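Local coordinates for putative uncharacterized protein (Dictyostelium purpureum, PDB 4R12), which probably serves as an essential subunit of gamma-secretase, the protease complex that cleaves integral membrane proteins such as Notch receptors and APP within the membrane, at residues A[73-78]-A[100-105]; A[106-111]-A[412-417]; A[93-98]-A[144-149]; A[54-59]-A[82-87]. All blocks are in the same frame, centred on the assembly; numbering follows the deposited sequence.

Contact 1 of 4, residues A[73-78]-A[100-105]. With NAG (2-acetamido-2-deoxy-beta-D-glucopyranose), chain C; NAG (2-acetamido-2-deoxy-beta-D-glucopyranose), chain D.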
# COMPACT_ATOMS: atom_id res chain seq x y z
N ASP A 73 -26.07 4.03 1.70
CA ASP A 73 -25.57 3.56 2.98
C ASP A 73 -24.60 2.44 2.63
O ASP A 73 -24.87 1.66 1.71
CB ASP A 73 -26.69 3.04 3.88
CG ASP A 73 -26.18 2.54 5.22
OD1 ASP A 73 -25.68 1.39 5.29
OD2 ASP A 73 -26.27 3.30 6.21
N THR A 74 -23.48 2.37 3.32
CA THR A 74 -22.43 1.48 2.85
C THR A 74 -22.81 -0.00 2.91
O THR A 74 -22.21 -0.82 2.22
CB THR A 74 -21.12 1.70 3.63
OG1 THR A 74 -20.07 0.96 2.99
CG2 THR A 74 -21.26 1.28 5.08
N ASN A 75 -23.82 -0.36 3.71
CA ASN A 75 -24.29 -1.74 3.72
C ASN A 75 -24.83 -2.17 2.35
O ASN A 75 -24.90 -3.36 2.05
CB ASN A 75 -25.35 -1.95 4.79
CG ASN A 75 -24.78 -2.52 6.09
OD1 ASN A 75 -23.56 -2.66 6.23
ND2 ASN A 75 -25.66 -2.84 7.04
N TYR A 76 -25.18 -1.19 1.53
CA TYR A 76 -25.70 -1.46 0.19
C TYR A 76 -24.68 -1.22 -0.92
O TYR A 76 -25.01 -1.32 -2.11
CB TYR A 76 -26.96 -0.64 -0.03
CG TYR A 76 -28.09 -1.18 0.80
CD1 TYR A 76 -28.25 -0.78 2.12
CD2 TYR A 76 -28.95 -2.14 0.29
CE1 TYR A 76 -29.27 -1.31 2.91
CE2 TYR A 76 -29.96 -2.67 1.06
CZ TYR A 76 -30.11 -2.26 2.36
OH TYR A 76 -31.13 -2.79 3.12
N PHE A 77 -23.44 -0.95 -0.54
CA PHE A 77 -22.35 -0.77 -1.51
C PHE A 77 -21.51 -2.04 -1.66
O PHE A 77 -20.58 -2.29 -0.89
CB PHE A 77 -21.45 0.41 -1.11
CG PHE A 77 -20.32 0.66 -2.07
CD1 PHE A 77 -20.58 0.98 -3.40
CD2 PHE A 77 -19.00 0.56 -1.65
CE1 PHE A 77 -19.54 1.23 -4.29
CE2 PHE A 77 -17.96 0.79 -2.55
CZ PHE A 77 -18.23 1.12 -3.86
N ASN A 78 -21.93 -2.89 -2.58
CA ASN A 78 -21.26 -4.14 -2.93
C ASN A 78 -21.67 -4.56 -4.37
O ASN A 78 -22.59 -4.02 -4.87
CB ASN A 78 -21.49 -5.24 -1.88
CG ASN A 78 -22.90 -5.79 -1.87
OD1 ASN A 78 -23.52 -5.87 -2.89
ND2 ASN A 78 -23.40 -6.20 -0.71
N THR A 100 -21.48 5.64 8.61
CA THR A 100 -21.61 4.32 9.22
C THR A 100 -20.68 3.34 8.51
O THR A 100 -20.25 3.59 7.38
CB THR A 100 -23.04 3.78 9.14
OG1 THR A 100 -23.41 3.62 7.77
CG2 THR A 100 -24.03 4.72 9.84
N LYS A 101 -20.38 2.22 9.16
CA LYS A 101 -19.52 1.17 8.61
C LYS A 101 -20.35 -0.00 8.13
O LYS A 101 -21.53 -0.09 8.46
CB LYS A 101 -18.52 0.67 9.66
CG LYS A 101 -17.40 1.63 10.03
CD LYS A 101 -16.58 0.99 11.17
CE LYS A 101 -15.44 1.89 11.62
NZ LYS A 101 -14.24 1.69 10.77
N LYS A 102 -19.74 -0.92 7.39
CA LYS A 102 -20.46 -2.15 7.04
C LYS A 102 -20.60 -3.02 8.28
O LYS A 102 -19.69 -3.10 9.09
CB LYS A 102 -19.75 -2.93 5.93
CG LYS A 102 -19.98 -2.39 4.53
CD LYS A 102 -19.39 -3.32 3.48
CE LYS A 102 -19.93 -3.01 2.08
NZ LYS A 102 -19.63 -1.60 1.66
N THR A 103 -21.74 -3.69 8.42
CA THR A 103 -21.96 -4.59 9.55
C THR A 103 -21.58 -6.04 9.21
O THR A 103 -21.87 -6.96 9.97
CB THR A 103 -23.42 -4.57 10.00
OG1 THR A 103 -24.26 -4.94 8.90
CG2 THR A 103 -23.80 -3.16 10.47
N TYR A 104 -20.92 -6.23 8.07
CA TYR A 104 -20.50 -7.56 7.66
C TYR A 104 -19.12 -7.52 7.04
O TYR A 104 -18.67 -6.46 6.60
CB TYR A 104 -21.52 -8.16 6.67
CG TYR A 104 -21.83 -7.31 5.46
CD1 TYR A 104 -21.02 -7.34 4.33
CD2 TYR A 104 -22.97 -6.50 5.43
CE1 TYR A 104 -21.32 -6.58 3.20
CE2 TYR A 104 -23.29 -5.73 4.31
CZ TYR A 104 -22.45 -5.77 3.19
OH TYR A 104 -22.74 -5.03 2.07
N PRO A 105 -18.42 -8.67 6.99
CA PRO A 105 -17.10 -8.67 6.35
C PRO A 105 -17.22 -8.41 4.85
O PRO A 105 -18.17 -8.87 4.22
CB PRO A 105 -16.56 -10.09 6.61
CG PRO A 105 -17.52 -10.73 7.58
CD PRO A 105 -18.82 -10.02 7.42
C1 NAG C . -24.26 -6.94 -0.40
C2 NAG C . -24.37 -8.20 0.44
C3 NAG C . -25.79 -8.65 0.64
C4 NAG C . -26.69 -7.55 1.12
C5 NAG C . -26.54 -6.37 0.17
C6 NAG C . -27.33 -5.14 0.56
C7 NAG C . -22.37 -9.40 0.03
C8 NAG C . -21.67 -10.37 -0.87
N2 NAG C . -23.66 -9.26 -0.15
O3 NAG C . -25.77 -9.72 1.56
O4 NAG C . -27.97 -8.10 1.06
O5 NAG C . -25.18 -5.99 0.02
O6 NAG C . -27.39 -4.91 1.93
O7 NAG C . -21.77 -8.79 0.85
C1 NAG D . -18.56 9.14 12.59
C2 NAG D . -18.32 7.74 13.09
C3 NAG D . -19.17 7.46 14.30
C4 NAG D . -19.08 8.57 15.34
C5 NAG D . -19.30 9.92 14.64
C6 NAG D . -19.15 11.12 15.53
C7 NAG D . -17.72 6.08 11.50
C8 NAG D . -18.21 5.03 10.58
N2 NAG D . -18.64 6.81 12.07
O3 NAG D . -18.75 6.22 14.82
O4 NAG D . -20.07 8.32 16.33
O5 NAG D . -18.31 10.03 13.66
O6 NAG D . -17.83 11.15 16.04
O7 NAG D . -16.55 6.26 11.70
O HOH W 1 -24.31 1.02 7.55
O HOH W 2 -22.72 4.35 5.21

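Contact 2 of 4, residues A[106-111]-A[412-417]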
# COMPACT_ATOMS: atom_id res chain seq x y z
N TYR A 106 -16.27 -7.68 4.29
CA TYR A 106 -16.38 -7.32 2.88
C TYR A 106 -15.03 -7.03 2.23
O TYR A 106 -14.25 -6.23 2.75
CB TYR A 106 -17.30 -6.09 2.73
CG TYR A 106 -17.41 -5.70 1.28
CD1 TYR A 106 -18.07 -6.53 0.38
CD2 TYR A 106 -16.81 -4.54 0.80
CE1 TYR A 106 -18.15 -6.22 -0.94
CE2 TYR A 106 -16.89 -4.21 -0.55
CZ TYR A 106 -17.56 -5.07 -1.41
OH TYR A 106 -17.67 -4.80 -2.75
N SER A 107 -14.77 -7.66 1.09
CA SER A 107 -13.60 -7.32 0.27
C SER A 107 -13.98 -7.17 -1.20
O SER A 107 -14.49 -8.11 -1.81
CB SER A 107 -12.49 -8.36 0.43
OG SER A 107 -11.43 -8.11 -0.47
N PRO A 108 -13.72 -5.99 -1.77
CA PRO A 108 -13.92 -5.72 -3.20
C PRO A 108 -12.72 -6.18 -4.02
O PRO A 108 -12.65 -5.90 -5.21
CB PRO A 108 -14.03 -4.19 -3.24
CG PRO A 108 -13.07 -3.76 -2.16
CD PRO A 108 -13.17 -4.82 -1.06
N ASP A 109 -11.78 -6.86 -3.39
CA ASP A 109 -10.57 -7.25 -4.10
C ASP A 109 -10.69 -8.66 -4.68
O ASP A 109 -11.78 -9.22 -4.75
CB ASP A 109 -9.36 -7.15 -3.17
CG ASP A 109 -8.11 -6.68 -3.89
OD1 ASP A 109 -7.44 -7.53 -4.53
OD2 ASP A 109 -7.79 -5.47 -3.82
N SER A 110 -9.56 -9.24 -5.09
CA SER A 110 -9.53 -10.57 -5.69
C SER A 110 -9.56 -11.71 -4.66
O SER A 110 -9.12 -11.52 -3.52
CB SER A 110 -8.28 -10.71 -6.56
OG SER A 110 -8.06 -12.05 -6.96
N ARG A 111 -10.07 -12.88 -5.06
CA ARG A 111 -10.05 -14.07 -4.20
C ARG A 111 -8.63 -14.58 -3.95
O ARG A 111 -8.36 -15.25 -2.95
CB ARG A 111 -10.88 -15.21 -4.81
CG ARG A 111 -12.37 -14.91 -5.03
CD ARG A 111 -13.21 -15.29 -3.81
NE ARG A 111 -14.65 -15.16 -4.03
CZ ARG A 111 -15.46 -16.16 -4.36
NH1 ARG A 111 -15.00 -17.39 -4.52
NH2 ARG A 111 -16.76 -15.93 -4.54
N TYR A 412 -10.08 -6.92 3.31
CA TYR A 412 -8.89 -6.79 2.49
C TYR A 412 -9.11 -5.89 1.27
O TYR A 412 -10.04 -6.11 0.48
CB TYR A 412 -8.40 -8.18 2.02
CG TYR A 412 -7.11 -8.08 1.27
CD1 TYR A 412 -7.10 -7.88 -0.11
CD2 TYR A 412 -5.89 -8.18 1.93
CE1 TYR A 412 -5.91 -7.78 -0.81
CE2 TYR A 412 -4.69 -8.07 1.24
CZ TYR A 412 -4.71 -7.88 -0.13
OH TYR A 412 -3.53 -7.76 -0.82
N GLY A 413 -8.26 -4.88 1.10
CA GLY A 413 -8.34 -4.00 -0.06
C GLY A 413 -9.55 -3.09 -0.01
O GLY A 413 -10.18 -2.79 -1.04
N TYR A 414 -9.87 -2.61 1.18
CA TYR A 414 -11.11 -1.88 1.38
C TYR A 414 -10.97 -0.83 2.49
O TYR A 414 -10.20 -1.03 3.43
CB TYR A 414 -12.24 -2.87 1.71
CG TYR A 414 -13.59 -2.22 1.91
CD1 TYR A 414 -14.23 -1.55 0.87
CD2 TYR A 414 -14.23 -2.30 3.14
CE1 TYR A 414 -15.47 -0.93 1.06
CE2 TYR A 414 -15.47 -1.70 3.34
CZ TYR A 414 -16.08 -1.01 2.30
OH TYR A 414 -17.30 -0.42 2.52
N GLU A 415 -11.73 0.27 2.38
CA GLU A 415 -11.63 1.41 3.30
C GLU A 415 -11.83 1.04 4.77
O GLU A 415 -11.29 1.70 5.65
CB GLU A 415 -12.66 2.49 2.92
CG GLU A 415 -14.07 1.93 2.76
CD GLU A 415 -15.17 2.98 2.82
OE1 GLU A 415 -14.98 4.02 3.47
OE2 GLU A 415 -16.23 2.75 2.22
N GLN A 416 -12.62 0.00 5.03
CA GLN A 416 -12.86 -0.40 6.41
C GLN A 416 -11.70 -1.19 7.04
O GLN A 416 -11.78 -1.60 8.19
CB GLN A 416 -14.15 -1.22 6.50
CG GLN A 416 -14.78 -1.22 7.90
CD GLN A 416 -16.26 -1.58 7.88
OE1 GLN A 416 -17.00 -1.18 6.98
NE2 GLN A 416 -16.70 -2.32 8.90
N ASP A 417 -10.62 -1.39 6.28
CA ASP A 417 -9.40 -1.94 6.85
C ASP A 417 -8.65 -0.80 7.54
O ASP A 417 -7.65 -0.28 7.03
CB ASP A 417 -8.54 -2.59 5.75
CG ASP A 417 -7.31 -3.29 6.31
OD1 ASP A 417 -7.18 -3.42 7.55
OD2 ASP A 417 -6.46 -3.73 5.49
O HOH W 3 -9.73 -3.26 -3.77

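Contact 3 of 4, residues A[93-98]-A[144-149]. With NAG (2-acetamido-2-deoxy-beta-D-glucopyranose), chain D.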
# COMPACT_ATOMS: atom_id res chain seq x y z
N GLY A 93 -24.64 8.52 -11.25
CA GLY A 93 -23.53 8.51 -10.32
C GLY A 93 -23.93 7.92 -9.00
O GLY A 93 -25.11 7.74 -8.73
N ILE A 94 -22.93 7.61 -8.18
CA ILE A 94 -23.18 7.08 -6.84
C ILE A 94 -22.33 7.82 -5.82
O ILE A 94 -21.17 8.13 -6.08
CB ILE A 94 -22.89 5.57 -6.78
CG1 ILE A 94 -23.92 4.80 -7.61
CG2 ILE A 94 -22.90 5.05 -5.34
CD1 ILE A 94 -23.58 3.34 -7.79
N ILE A 95 -22.94 8.13 -4.68
CA ILE A 95 -22.21 8.65 -3.52
C ILE A 95 -22.29 7.62 -2.41
O ILE A 95 -23.39 7.18 -2.03
CB ILE A 95 -22.79 9.98 -3.03
CG1 ILE A 95 -22.72 11.03 -4.14
CG2 ILE A 95 -22.05 10.45 -1.78
CD1 ILE A 95 -23.39 12.35 -3.79
N VAL A 96 -21.13 7.22 -1.91
CA VAL A 96 -21.09 6.23 -0.83
C VAL A 96 -20.82 6.94 0.49
O VAL A 96 -19.83 7.67 0.65
CB VAL A 96 -20.01 5.15 -1.09
CG1 VAL A 96 -19.92 4.18 0.11
CG2 VAL A 96 -20.33 4.39 -2.40
N LEU A 97 -21.71 6.71 1.45
CA LEU A 97 -21.64 7.35 2.75
C LEU A 97 -20.67 6.60 3.66
O LEU A 97 -20.61 5.37 3.64
CB LEU A 97 -23.04 7.39 3.39
CG LEU A 97 -24.15 8.05 2.55
CD1 LEU A 97 -25.51 7.74 3.16
CD2 LEU A 97 -23.94 9.55 2.43
N THR A 98 -19.91 7.34 4.45
CA THR A 98 -18.98 6.71 5.39
C THR A 98 -19.26 7.12 6.83
O THR A 98 -18.37 6.98 7.67
CB THR A 98 -17.52 7.07 5.06
OG1 THR A 98 -17.31 8.48 5.29
CG2 THR A 98 -17.19 6.75 3.61
N PHE A 144 -18.22 8.43 -5.92
CA PHE A 144 -17.45 9.09 -4.87
C PHE A 144 -17.83 8.56 -3.49
O PHE A 144 -19.01 8.37 -3.20
CB PHE A 144 -17.69 10.61 -4.84
CG PHE A 144 -17.07 11.38 -5.97
CD1 PHE A 144 -17.24 11.00 -7.28
CD2 PHE A 144 -16.38 12.55 -5.71
CE1 PHE A 144 -16.70 11.75 -8.32
CE2 PHE A 144 -15.83 13.31 -6.75
CZ PHE A 144 -16.00 12.90 -8.06
N ALA A 145 -16.83 8.40 -2.63
CA ALA A 145 -17.08 8.36 -1.20
C ALA A 145 -16.89 9.77 -0.64
O ALA A 145 -16.24 10.61 -1.27
CB ALA A 145 -16.16 7.36 -0.50
N ILE A 146 -17.45 10.02 0.53
CA ILE A 146 -17.33 11.32 1.19
C ILE A 146 -17.05 11.08 2.66
O ILE A 146 -17.38 10.02 3.19
CB ILE A 146 -18.60 12.18 1.02
CG1 ILE A 146 -19.86 11.32 1.19
CG2 ILE A 146 -18.61 12.88 -0.35
CD1 ILE A 146 -21.14 12.12 1.20
N ASP A 147 -16.45 12.07 3.33
CA ASP A 147 -16.04 11.88 4.72
C ASP A 147 -17.23 11.81 5.66
O ASP A 147 -18.38 11.93 5.25
CB ASP A 147 -15.05 12.97 5.16
CG ASP A 147 -15.70 14.33 5.39
OD1 ASP A 147 -16.93 14.49 5.29
OD2 ASP A 147 -14.96 15.28 5.71
N ASN A 148 -16.96 11.62 6.94
CA ASN A 148 -18.01 11.39 7.94
C ASN A 148 -18.99 12.54 8.05
O ASN A 148 -20.16 12.36 7.88
CB ASN A 148 -17.42 11.10 9.32
CG ASN A 148 -18.40 10.49 10.28
OD1 ASN A 148 -19.56 10.79 10.28
ND2 ASN A 148 -17.92 9.64 11.11
N GLN A 149 -18.48 13.71 8.34
CA GLN A 149 -19.29 14.90 8.49
C GLN A 149 -20.14 15.16 7.25
O GLN A 149 -21.35 15.37 7.35
CB GLN A 149 -18.38 16.10 8.79
CG GLN A 149 -19.07 17.45 8.76
CD GLN A 149 -18.25 18.54 9.42
OE1 GLN A 149 -17.74 18.36 10.54
NE2 GLN A 149 -18.09 19.68 8.74
C1 NAG D . -18.56 9.14 12.59
C2 NAG D . -18.32 7.74 13.09
C3 NAG D . -19.17 7.46 14.30
C4 NAG D . -19.08 8.57 15.34
C5 NAG D . -19.30 9.92 14.64
C6 NAG D . -19.15 11.12 15.53
C7 NAG D . -17.72 6.08 11.50
C8 NAG D . -18.21 5.03 10.58
N2 NAG D . -18.64 6.81 12.07
O3 NAG D . -18.75 6.22 14.82
O4 NAG D . -20.07 8.32 16.33
O5 NAG D . -18.31 10.03 13.66
O6 NAG D . -17.83 11.15 16.04
O7 NAG D . -16.55 6.26 11.70

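Contact 4 of 4, residues A[54-59]-A[82-87]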
# COMPACT_ATOMS: atom_id res chain seq x y z
N GLU A 54 -36.33 -1.37 1.76
CA GLU A 54 -37.49 -0.67 1.22
C GLU A 54 -37.07 0.31 0.14
O GLU A 54 -37.61 0.28 -0.96
CB GLU A 54 -38.26 0.07 2.31
CG GLU A 54 -39.38 0.95 1.75
CD GLU A 54 -40.18 1.68 2.82
OE1 GLU A 54 -39.59 2.49 3.57
OE2 GLU A 54 -41.41 1.46 2.89
N SER A 55 -36.13 1.19 0.46
CA SER A 55 -35.68 2.19 -0.50
C SER A 55 -34.91 1.53 -1.64
O SER A 55 -34.91 2.03 -2.77
CB SER A 55 -34.84 3.28 0.18
OG SER A 55 -33.79 2.73 0.95
N TYR A 56 -34.27 0.41 -1.34
CA TYR A 56 -33.61 -0.37 -2.38
C TYR A 56 -34.64 -0.83 -3.43
O TYR A 56 -34.50 -0.53 -4.61
CB TYR A 56 -32.87 -1.58 -1.79
CG TYR A 56 -32.05 -2.31 -2.83
CD1 TYR A 56 -32.62 -3.30 -3.62
CD2 TYR A 56 -30.72 -1.97 -3.06
CE1 TYR A 56 -31.89 -3.95 -4.58
CE2 TYR A 56 -29.98 -2.62 -4.03
CZ TYR A 56 -30.58 -3.60 -4.79
OH TYR A 56 -29.86 -4.26 -5.76
N ASN A 57 -35.66 -1.55 -2.98
CA ASN A 57 -36.71 -2.04 -3.87
C ASN A 57 -37.48 -0.93 -4.58
O ASN A 57 -37.88 -1.08 -5.73
CB ASN A 57 -37.69 -2.92 -3.11
CG ASN A 57 -37.07 -4.23 -2.66
OD1 ASN A 57 -36.22 -4.80 -3.35
ND2 ASN A 57 -37.49 -4.72 -1.50
N ASN A 58 -37.70 0.19 -3.89
CA ASN A 58 -38.43 1.30 -4.48
C ASN A 58 -37.61 2.09 -5.51
O ASN A 58 -38.09 3.07 -6.09
CB ASN A 58 -38.93 2.25 -3.39
CG ASN A 58 -40.03 1.63 -2.55
OD1 ASN A 58 -40.67 0.66 -2.96
ND2 ASN A 58 -40.26 2.20 -1.36
N TYR A 59 -36.37 1.65 -5.74
CA TYR A 59 -35.56 2.27 -6.77
C TYR A 59 -36.02 1.82 -8.16
O TYR A 59 -36.03 2.60 -9.10
CB TYR A 59 -34.08 1.93 -6.58
CG TYR A 59 -33.21 2.40 -7.71
CD1 TYR A 59 -32.88 3.74 -7.84
CD2 TYR A 59 -32.73 1.50 -8.66
CE1 TYR A 59 -32.08 4.18 -8.89
CE2 TYR A 59 -31.93 1.93 -9.71
CZ TYR A 59 -31.61 3.27 -9.82
OH TYR A 59 -30.82 3.71 -10.86
N VAL A 82 -25.22 -3.17 -6.14
CA VAL A 82 -25.09 -2.07 -7.08
C VAL A 82 -25.38 -2.52 -8.52
O VAL A 82 -26.06 -1.82 -9.27
CB VAL A 82 -23.68 -1.42 -7.01
CG1 VAL A 82 -23.47 -0.46 -8.17
CG2 VAL A 82 -23.49 -0.68 -5.67
N LEU A 83 -24.90 -3.70 -8.90
CA LEU A 83 -25.08 -4.15 -10.28
C LEU A 83 -26.55 -4.44 -10.59
O LEU A 83 -26.94 -4.44 -11.75
CB LEU A 83 -24.22 -5.37 -10.58
CG LEU A 83 -22.70 -5.11 -10.63
CD1 LEU A 83 -21.97 -6.15 -11.44
CD2 LEU A 83 -22.41 -3.72 -11.17
N ASN A 84 -27.36 -4.67 -9.56
CA ASN A 84 -28.79 -4.93 -9.73
C ASN A 84 -29.62 -3.68 -9.94
O ASN A 84 -30.80 -3.76 -10.28
CB ASN A 84 -29.34 -5.68 -8.53
CG ASN A 84 -29.23 -7.15 -8.69
OD1 ASN A 84 -29.31 -7.67 -9.81
ND2 ASN A 84 -29.06 -7.86 -7.58
N LEU A 85 -29.02 -2.52 -9.71
CA LEU A 85 -29.72 -1.27 -9.91
C LEU A 85 -29.92 -1.02 -11.39
O LEU A 85 -29.24 -0.20 -11.98
CB LEU A 85 -28.94 -0.12 -9.27
CG LEU A 85 -28.69 -0.33 -7.77
CD1 LEU A 85 -27.91 0.83 -7.18
CD2 LEU A 85 -30.01 -0.54 -7.05
N HIS A 86 -30.86 -1.76 -11.99
CA HIS A 86 -31.30 -1.49 -13.36
C HIS A 86 -32.55 -0.60 -13.30
O HIS A 86 -33.51 -0.92 -12.60
CB HIS A 86 -31.62 -2.79 -14.12
CG HIS A 86 -30.68 -3.93 -13.81
ND1 HIS A 86 -29.35 -3.92 -14.17
CD2 HIS A 86 -30.90 -5.12 -13.21
CE1 HIS A 86 -28.78 -5.05 -13.80
NE2 HIS A 86 -29.70 -5.80 -13.21
N ASN A 87 -32.56 0.51 -14.00
CA ASN A 87 -33.67 1.45 -13.97
C ASN A 87 -33.98 2.04 -15.35
O ASN A 87 -33.13 2.11 -16.20
CB ASN A 87 -33.38 2.57 -13.00
CG ASN A 87 -34.56 3.46 -12.76
OD1 ASN A 87 -35.23 3.88 -13.69
ND2 ASN A 87 -34.82 3.78 -11.50

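Contact 1 of 4, residues A[73-78]-A[100-105]
Lys102 reaches from the loop 100-105 into the short 3-10 turn that follows strand 67-72, and its chain maps out the centre of the contact. CB lies 3.8 Å from Asn75 OD1, and CG and CD then pass close to the carbonyl oxygen of Thr74. The chain stays extended through CE, which comes 3.1 Å from Phe77 O, and bends at its last torsion (chi4 59°) to bring NZ among the turn oxygens. There NZ donates to Thr74 O and Phe77 O, each at 2.8 Å, and to Thr74 OG1 at 2.9 Å; Tyr414 of the 412-417 loop is a further partner. Thr74 O also receives Phe77 N, which comes from the opposite face of the carbonyl plane. Methionine in place of Lys102 would probably leave the carbonyls of Thr74 and Phe77 without their shared donor and free the turn to shift.

The Asn75 amide pairs with Thr103 at both ends: Thr103 N meets a lone pair of OD1 at 3.0 Å, while ND2 gives a more bent bond to Thr103 OG1 at 3.1 Å. Tyr104 OH donates to Asn75 O from above the carbonyl plane, at 2.7 Å, and O6 of the sugar carried by Asn78 donates to the same oxygen. Asp73 forms a salt bridge with Arg155, and two waters link its end of the turn to Thr100. The ammonium group is thus held within this contact by neutral oxygens, which its charge is likely to polarise, and the loops join through polar bonds more than apolar contact.

Contact 2 of 4, residues A[106-111]-A[412-417]
Tyr106 and Tyr414 both hold CG anti to the backbone N (chi1 179° and -179°), which directs each CG toward the opposite loop, where the rings meet in a T-shaped, edge-to-face pair. The pair joins the small lobe of nicastrin, which contributes 106-111, to the large lobe, related in sequence family to zinc exopeptidases, which contributes 412-417. The ring centroids are 5.1 Å apart with planes at 85°, and Tyr106 CD2 stands 3.7 Å above the centre of the Tyr414 ring. Glu415 CG covers the other face of that ring, toward its rim. Pro108 crosses the base of the same side chain, CD lying 3.5 Å from Tyr414 CB. An alanine in place of Tyr414 would probably leave the edge of Tyr106 without the face it abuts and Lys102 without this one of its hydroxyl partners.

Ser107 supplies the direct hydrogen bond between the loops, OG donating to Tyr412 O at 2.6 Å. Ser107 OG in turn accepts from Asp109 N in an ST turn and is bonded to Asn128, so this buried hydroxyl is held by three partners. Asp109 brings CB to the edge of the Tyr412 ring, its carboxylate standing nearly perpendicular to that ring. Gly413 has positive phi, and any CB there would run into Asp109 OD2. Close by, Pro108 CG approaches Gly413 O to 3.2 Å. A water bridges the two loops, donating to Asp109 OD2 at 2.9 Å and to Gly413 O at 2.8 Å.

Contact 3 of 4, residues A[93-98]-A[144-149]
Ile95 and Ile146 meet through their methyl groups, CG2 of the first lying 3.5 Å from CD1 of the second. Ile146 CG1 sits between the backbone N and the carbonyl carbon (chi1 41°), and CD1 beyond it also reaches Leu97 CD2, at 4.0 Å; these two side chains run side by side in the same direction. Ile154 of helix 148-160 adds to this apolar cluster. Val96 and Ala145 point to the other face of the sheet, where their CB atoms stand 4.5 Å apart.

Between these two faces, strands 90-96 and 143-146 run parallel. Phe144 N bonds to Ile94 O at 3.0 Å, Val96 N to Phe144 O at 2.7 Å, and Ile146 N only weakly to Val96 O. The regular backbone pairing ends here, and a side chain takes over: Thr98 OG1 donates to Ile146 O at 2.6 Å, in the carbonyl plane. Ser151 receives Thr98 N, while Asp147 is the N-cap of helix 148-160 and also bonds Thr150. Asn148, just past the N-cap, carries an N-linked sugar whose acetamido methyl comes near Thr98 O.

The chemistry grades from hydrocarbon to hydroxyl and sugar, and the threonine bond extends the link between the two segments past the last strand pairing, to the point where the chain turns into its helix.

Contact 4 of 4, residues A[54-59]-A[82-87]
Leu85 lies between Tyr56 and Tyr59, and these three side chains form the tight part of the contact. Its CD2 is 3.7 Å from Tyr56 CE2 and 3.8 Å from Tyr59 CD2, while CB packs 3.7 Å from Tyr59 CE2. Both tyrosines hold CG anti to the backbone N (chi1 -174° and 173°), which directs CG of each toward the 82-87 segment. Leu85 is also the centre of an inverse gamma turn that follows helix 79-83, and its CB points toward the 54-59 segment. Tyr59 OH belongs to this packed part too: it approaches Asn87 CB and is buried with no polar partner in the model.

The solvent side is formed by two partly exposed asparagines, and no hydrogen bond links the two segments there or elsewhere. Asn84 offers only CB to Tyr56 OH, at 3.2 Å; that hydroxyl finds its hydrogen bond at Ser81 O instead. At the other end, Asn87 brings ND2 over one face of Tyr59, 3.6 Å above the ring plane toward the rim, the amide standing steeply to the ring (71°). The same ND2 is 2.9 Å from Tyr59 O, but the angle is too poor for a hydrogen bond; it bonds weakly to Tyr62 O, and Asn87 OD1 accepts from Ser89 N.

Beneath this layer lie the parallel strands of the small lobe: Tyr56 and Leu85 both rest on Ile50 of strand 43-50, and Tyr59 packs on Val70 of strand 67-72 and Ile91 of strand 90-96. The end of helix 53-57 and the turn after helix 79-83 thus pack together against these three strands.

In the fold
Contacts 1, 3 and 4 all belong to the small lobe, whereas contact 2 ties that lobe to the large one. Contacts 2 and 3 are buried; contacts 1 and 4 are only partly so, with contact 4 farthest from the centre of the chain. Strand pairing marks contact 3, apolar packing without a hydrogen bond marks contact 4, and polar loop-to-loop bonding marks contact 1. Contact 2 mixes an aromatic pair with a buried hydroxyl bond. Phe77 of contact 1 packs on Val96 of contact 3 and Val82 of contact 4, and the Lys102–Tyr414 bond carries contact 1 into contact 2. Sugars on Asn78 and Asn148 touch contacts 1 and 3, and a sugar also lies near Tyr106 and Tyr56.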